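Local coordinates for uncharacterized protein (PDB 3OMD) that is of unknown function but belongs to the DUF5069 family and forms a mostly helical domain without beta strands, at residues Gly21-Leu26 with Glu96-Glu101; Phe55-Leu60 with Ser86-Asn91. All blocks are in the same frame, centred on the assembly; numbering follows the deposited sequence.

Interaction 1: residues Gly21-Leu26 with Glu96-Glu101; sequences GGMDHL and ESFNRE
N99 grips the backbone of G22 and D24 with both arms of its carboxamide. Its ND2 donates to G22 O over 2.8 Å, the acceptor lying almost in the amide plane and the nitrogen in the plane of the glycine carbonyl. On the other arm, OD1 receives D24 N, likewise at 2.8 Å; this bond is nearly straight at nitrogen (171°), although the donor is tilted from the plane of the accepting C=O. Together the two bonds settle which way round the amide sits. An alanine here would probably leave G22 O and D24 N without these partners and loosen the hold on the loop.

A polar stack accompanies the bonds: the D24 carboxylate lies against the N99 amide with planes 24° apart and the two CG atoms 3.5 Å from each other. OD1 of D24 is salt-bridged to R19, which probably favours its charged form and offsets the nearby like charge of E103 at OD2.

The contact thus pins the loop that leads into helix 26-38, with H25 at the N-cap position, onto helix 92-104. Beside the polar pairs sits F98. CE2 of F98 is 3.6 Å from D24 O, and H25 CB comes to the ring edge at F98 CE2, 4.3 Å away. H25 is hydrogen-bonded through ND1 to Y102 and through NE2 to D51. From selenomethionine M23, CE approaches F98 CD2 obliquely at 4.4 Å.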
# COMPACT_ATOMS: atom_id res chain seq x y z
N GLY A 21 -2.93 12.68 2.79
CA GLY A 21 -3.15 13.60 1.66
C GLY A 21 -4.36 13.18 0.82
O GLY A 21 -4.42 13.47 -0.37
N GLY A 22 -5.29 12.47 1.45
CA GLY A 22 -6.47 11.96 0.76
C GLY A 22 -6.23 10.67 -0.02
O GLY A 22 -7.21 10.11 -0.56
N MSE A 23 -4.98 10.18 -0.05
CA MSE A 23 -4.68 9.03 -0.95
C MSE A 23 -4.57 7.72 -0.17
O MSE A 23 -3.92 7.64 0.87
CB MSE A 23 -3.38 9.19 -1.72
CG MSE A 23 -2.79 10.50 -1.79
SE MSE A 23 -1.28 10.11 -2.89
CE MSE A 23 -1.95 8.36 -3.49
N ASP A 24 -5.17 6.67 -0.74
CA ASP A 24 -4.93 5.28 -0.30
C ASP A 24 -3.50 4.88 -0.71
O ASP A 24 -2.84 5.56 -1.52
CB ASP A 24 -5.87 4.34 -1.07
CG ASP A 24 -7.29 4.44 -0.64
OD1 ASP A 24 -7.62 5.02 0.44
OD2 ASP A 24 -8.18 3.92 -1.39
N HIS A 25 -3.04 3.77 -0.14
CA HIS A 25 -1.75 3.12 -0.40
C HIS A 25 -0.52 3.90 0.07
O HIS A 25 0.51 3.27 0.37
CB HIS A 25 -1.56 2.75 -1.90
CG HIS A 25 -0.62 1.60 -2.07
ND1 HIS A 25 -0.93 0.34 -1.59
CD2 HIS A 25 0.65 1.53 -2.54
CE1 HIS A 25 0.10 -0.46 -1.80
NE2 HIS A 25 1.07 0.24 -2.37
N LEU A 26 -0.59 5.24 0.11
CA LEU A 26 0.63 6.04 0.37
C LEU A 26 1.27 5.70 1.73
O LEU A 26 2.50 5.46 1.81
CB LEU A 26 0.31 7.54 0.24
CG LEU A 26 1.49 8.46 0.58
CD1 LEU A 26 2.76 8.15 -0.23
CD2 LEU A 26 1.03 9.94 0.39
N GLU A 96 -9.06 10.85 -5.76
CA GLU A 96 -10.31 10.12 -5.52
C GLU A 96 -10.49 9.06 -6.60
O GLU A 96 -10.91 7.94 -6.31
CB GLU A 96 -11.47 11.13 -5.44
CG GLU A 96 -11.59 11.77 -4.05
CD GLU A 96 -12.04 13.26 -3.99
OE1 GLU A 96 -13.03 13.64 -4.62
OE2 GLU A 96 -11.40 14.04 -3.24
N SER A 97 -10.12 9.39 -7.84
CA SER A 97 -10.16 8.43 -8.93
C SER A 97 -9.31 7.20 -8.62
O SER A 97 -9.77 6.04 -8.73
CB SER A 97 -9.66 9.09 -10.22
OG SER A 97 -9.91 8.23 -11.28
N PHE A 98 -8.06 7.44 -8.23
CA PHE A 98 -7.15 6.36 -7.83
C PHE A 98 -7.76 5.48 -6.74
O PHE A 98 -7.77 4.26 -6.82
CB PHE A 98 -5.77 6.90 -7.38
CG PHE A 98 -4.91 5.82 -6.79
CD1 PHE A 98 -4.24 4.92 -7.62
CD2 PHE A 98 -4.82 5.65 -5.39
CE1 PHE A 98 -3.49 3.84 -7.07
CE2 PHE A 98 -4.06 4.60 -4.82
CZ PHE A 98 -3.41 3.69 -5.68
N ASN A 99 -8.24 6.14 -5.70
CA ASN A 99 -8.80 5.41 -4.56
C ASN A 99 -9.95 4.54 -4.97
O ASN A 99 -10.10 3.41 -4.46
CB ASN A 99 -9.33 6.38 -3.50
CG ASN A 99 -8.22 7.13 -2.76
OD1 ASN A 99 -7.01 6.84 -2.85
ND2 ASN A 99 -8.66 8.14 -1.99
N ARG A 100 -10.83 5.06 -5.83
CA ARG A 100 -12.02 4.28 -6.19
C ARG A 100 -11.60 3.01 -6.94
O ARG A 100 -12.12 1.91 -6.67
CB ARG A 100 -12.96 5.15 -7.05
CG ARG A 100 -14.15 4.40 -7.61
CD ARG A 100 -14.80 5.23 -8.74
NE ARG A 100 -15.93 4.51 -9.35
CZ ARG A 100 -16.70 4.98 -10.33
NH1 ARG A 100 -16.50 6.20 -10.83
NH2 ARG A 100 -17.70 4.24 -10.77
N GLU A 101 -10.63 3.15 -7.85
CA GLU A 101 -10.19 1.97 -8.59
C GLU A 101 -9.44 0.99 -7.67
O GLU A 101 -9.67 -0.22 -7.71
CB GLU A 101 -9.34 2.37 -9.81
CG GLU A 101 -8.92 1.16 -10.62
CD GLU A 101 -8.31 1.46 -11.97
OE1 GLU A 101 -8.20 2.63 -12.36
OE2 GLU A 101 -7.97 0.48 -12.67

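Interaction 2: residues Phe55-Leu60 with Ser86-Asn91; sequences FSFFGL and SPRSKN
The guanidinium of R88 lies flat on the ring of F57 and at the same time hydrogen-bonds to the backbone oxygen of that same residue. The two planes are only 6° apart, with NH2 of R88 above the ring centre and R88 CZ 3.2 Å from F57 CZ, a cation-pi stack over one face. R88 NH2 also donates to F57 O at 2.9 Å, the oxygen standing somewhat out of the guanidinium plane. An extended chain, with CG anti to the backbone N (chi1 -166°), carries the group across to the helix end. A salt bridge from NE to E94 helps to fix its rotation.

S86 provides the second tie. Its OG donates to F58 O over 2.7 Å, in the carbonyl plane and on a lone pair, while accepting S89 N at 3.2 Å. In return, S89 OG donates to S86 O at 2.7 Å, likewise on a lone pair, which ties the turn to itself.

Apolar packing fills in alongside: S89 CB lies 3.7 Å from F58 CD1, set obliquely to that ring, and L60 CD2 reaches S86 CB at 4.1 Å. Helix 50-58 ends here in a Schellman motif at G59, whose positive phi favours glycine, and its last turn is joined to an ST motif, built on S86 and S89, that follows helix 75-85.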
# COMPACT_ATOMS: atom_id res chain seq x y z
N PHE A 55 2.61 3.81 -7.87
CA PHE A 55 3.66 4.61 -8.49
C PHE A 55 3.33 5.01 -9.94
O PHE A 55 3.58 6.15 -10.36
CB PHE A 55 5.00 3.82 -8.47
CG PHE A 55 5.55 3.62 -7.05
CD1 PHE A 55 5.52 4.65 -6.12
CD2 PHE A 55 6.16 2.40 -6.70
CE1 PHE A 55 6.09 4.47 -4.81
CE2 PHE A 55 6.72 2.22 -5.41
CZ PHE A 55 6.70 3.25 -4.47
N SER A 56 2.78 4.08 -10.70
CA SER A 56 2.42 4.38 -12.10
C SER A 56 1.39 5.49 -12.15
O SER A 56 1.54 6.46 -12.89
CB SER A 56 1.89 3.13 -12.82
OG SER A 56 1.56 3.44 -14.17
N PHE A 57 0.36 5.38 -11.31
CA PHE A 57 -0.76 6.33 -11.36
C PHE A 57 -0.27 7.76 -11.15
O PHE A 57 -0.67 8.69 -11.87
CB PHE A 57 -1.80 5.97 -10.31
CG PHE A 57 -3.07 6.79 -10.45
CD1 PHE A 57 -4.15 6.28 -11.15
CD2 PHE A 57 -3.16 8.07 -9.88
CE1 PHE A 57 -5.33 7.08 -11.30
CE2 PHE A 57 -4.31 8.85 -9.99
CZ PHE A 57 -5.40 8.35 -10.73
N PHE A 58 0.66 7.92 -10.20
CA PHE A 58 1.11 9.26 -9.81
C PHE A 58 2.39 9.69 -10.49
O PHE A 58 2.83 10.82 -10.32
CB PHE A 58 1.18 9.38 -8.26
CG PHE A 58 -0.18 9.30 -7.63
CD1 PHE A 58 -1.08 10.37 -7.75
CD2 PHE A 58 -0.58 8.17 -6.95
CE1 PHE A 58 -2.37 10.30 -7.21
CE2 PHE A 58 -1.88 8.10 -6.39
CZ PHE A 58 -2.76 9.16 -6.54
N GLY A 59 2.96 8.80 -11.31
CA GLY A 59 4.20 9.12 -12.07
C GLY A 59 5.42 9.18 -11.20
O GLY A 59 6.30 10.02 -11.42
N LEU A 60 5.48 8.30 -10.21
CA LEU A 60 6.61 8.24 -9.29
C LEU A 60 7.54 7.10 -9.61
O LEU A 60 7.12 6.01 -10.02
CB LEU A 60 6.10 8.05 -7.87
CG LEU A 60 5.16 9.14 -7.31
CD1 LEU A 60 4.51 8.69 -5.96
CD2 LEU A 60 5.86 10.51 -7.19
N SER A 86 4.69 14.99 -8.33
CA SER A 86 3.47 14.50 -8.98
C SER A 86 2.36 15.54 -9.02
O SER A 86 1.57 15.70 -8.09
CB SER A 86 2.95 13.27 -8.24
OG SER A 86 1.76 12.80 -8.86
N PRO A 87 2.28 16.28 -10.14
CA PRO A 87 1.16 17.18 -10.30
C PRO A 87 -0.20 16.46 -10.14
O PRO A 87 -1.13 17.02 -9.57
CB PRO A 87 1.33 17.65 -11.74
CG PRO A 87 2.80 17.69 -11.90
CD PRO A 87 3.27 16.42 -11.22
N ARG A 88 -0.29 15.21 -10.60
CA ARG A 88 -1.60 14.50 -10.54
C ARG A 88 -2.01 14.34 -9.07
O ARG A 88 -3.21 14.42 -8.74
CB ARG A 88 -1.52 13.16 -11.28
CG ARG A 88 -2.90 12.55 -11.53
CD ARG A 88 -2.74 11.27 -12.31
NE ARG A 88 -4.01 10.76 -12.84
CZ ARG A 88 -4.13 9.59 -13.44
NH1 ARG A 88 -5.32 9.26 -13.95
NH2 ARG A 88 -3.08 8.74 -13.53
N SER A 89 -1.02 14.14 -8.19
CA SER A 89 -1.34 13.93 -6.76
C SER A 89 -1.88 15.20 -6.08
O SER A 89 -2.43 15.12 -4.97
CB SER A 89 -0.09 13.47 -5.98
OG SER A 89 0.83 14.55 -5.78
N LYS A 90 -1.71 16.36 -6.74
CA LYS A 90 -2.22 17.64 -6.21
C LYS A 90 -3.66 17.93 -6.65
O LYS A 90 -4.21 19.00 -6.30
CB LYS A 90 -1.34 18.81 -6.66
CG LYS A 90 0.09 18.74 -6.20
CD LYS A 90 0.76 20.06 -6.69
CE LYS A 90 2.19 19.98 -6.95
NZ LYS A 90 2.55 21.33 -7.46
N ASN A 91 -4.27 16.99 -7.38
CA ASN A 91 -5.64 17.13 -7.85
C ASN A 91 -6.56 16.20 -7.08
O ASN A 91 -6.49 14.98 -7.27
CB ASN A 91 -5.69 16.82 -9.37
CG ASN A 91 -7.05 17.05 -9.98
OD1 ASN A 91 -8.06 16.50 -9.52
ND2 ASN A 91 -7.10 17.84 -11.05

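From the N terminus, the chain first passes 21-26, the loop entering helix 26-38, and then 55-60 at the end of helix 50-58. After helices 62-69 and 75-85 it returns through 86-91, so interaction 2 closes a mainly helical loop of 25 residues and ties the end of helix 50-58 to the turn between helices 75-85 and 92-104. Segment 96-101 of helix 92-104 then closes the longer loop of interaction 1, tying that helix to the loop before helix 26-38; the longer loop encloses the shorter, without crossing. Their centres are 11 Å apart, and they meet through F98, whose ring packs against both F57 and F58.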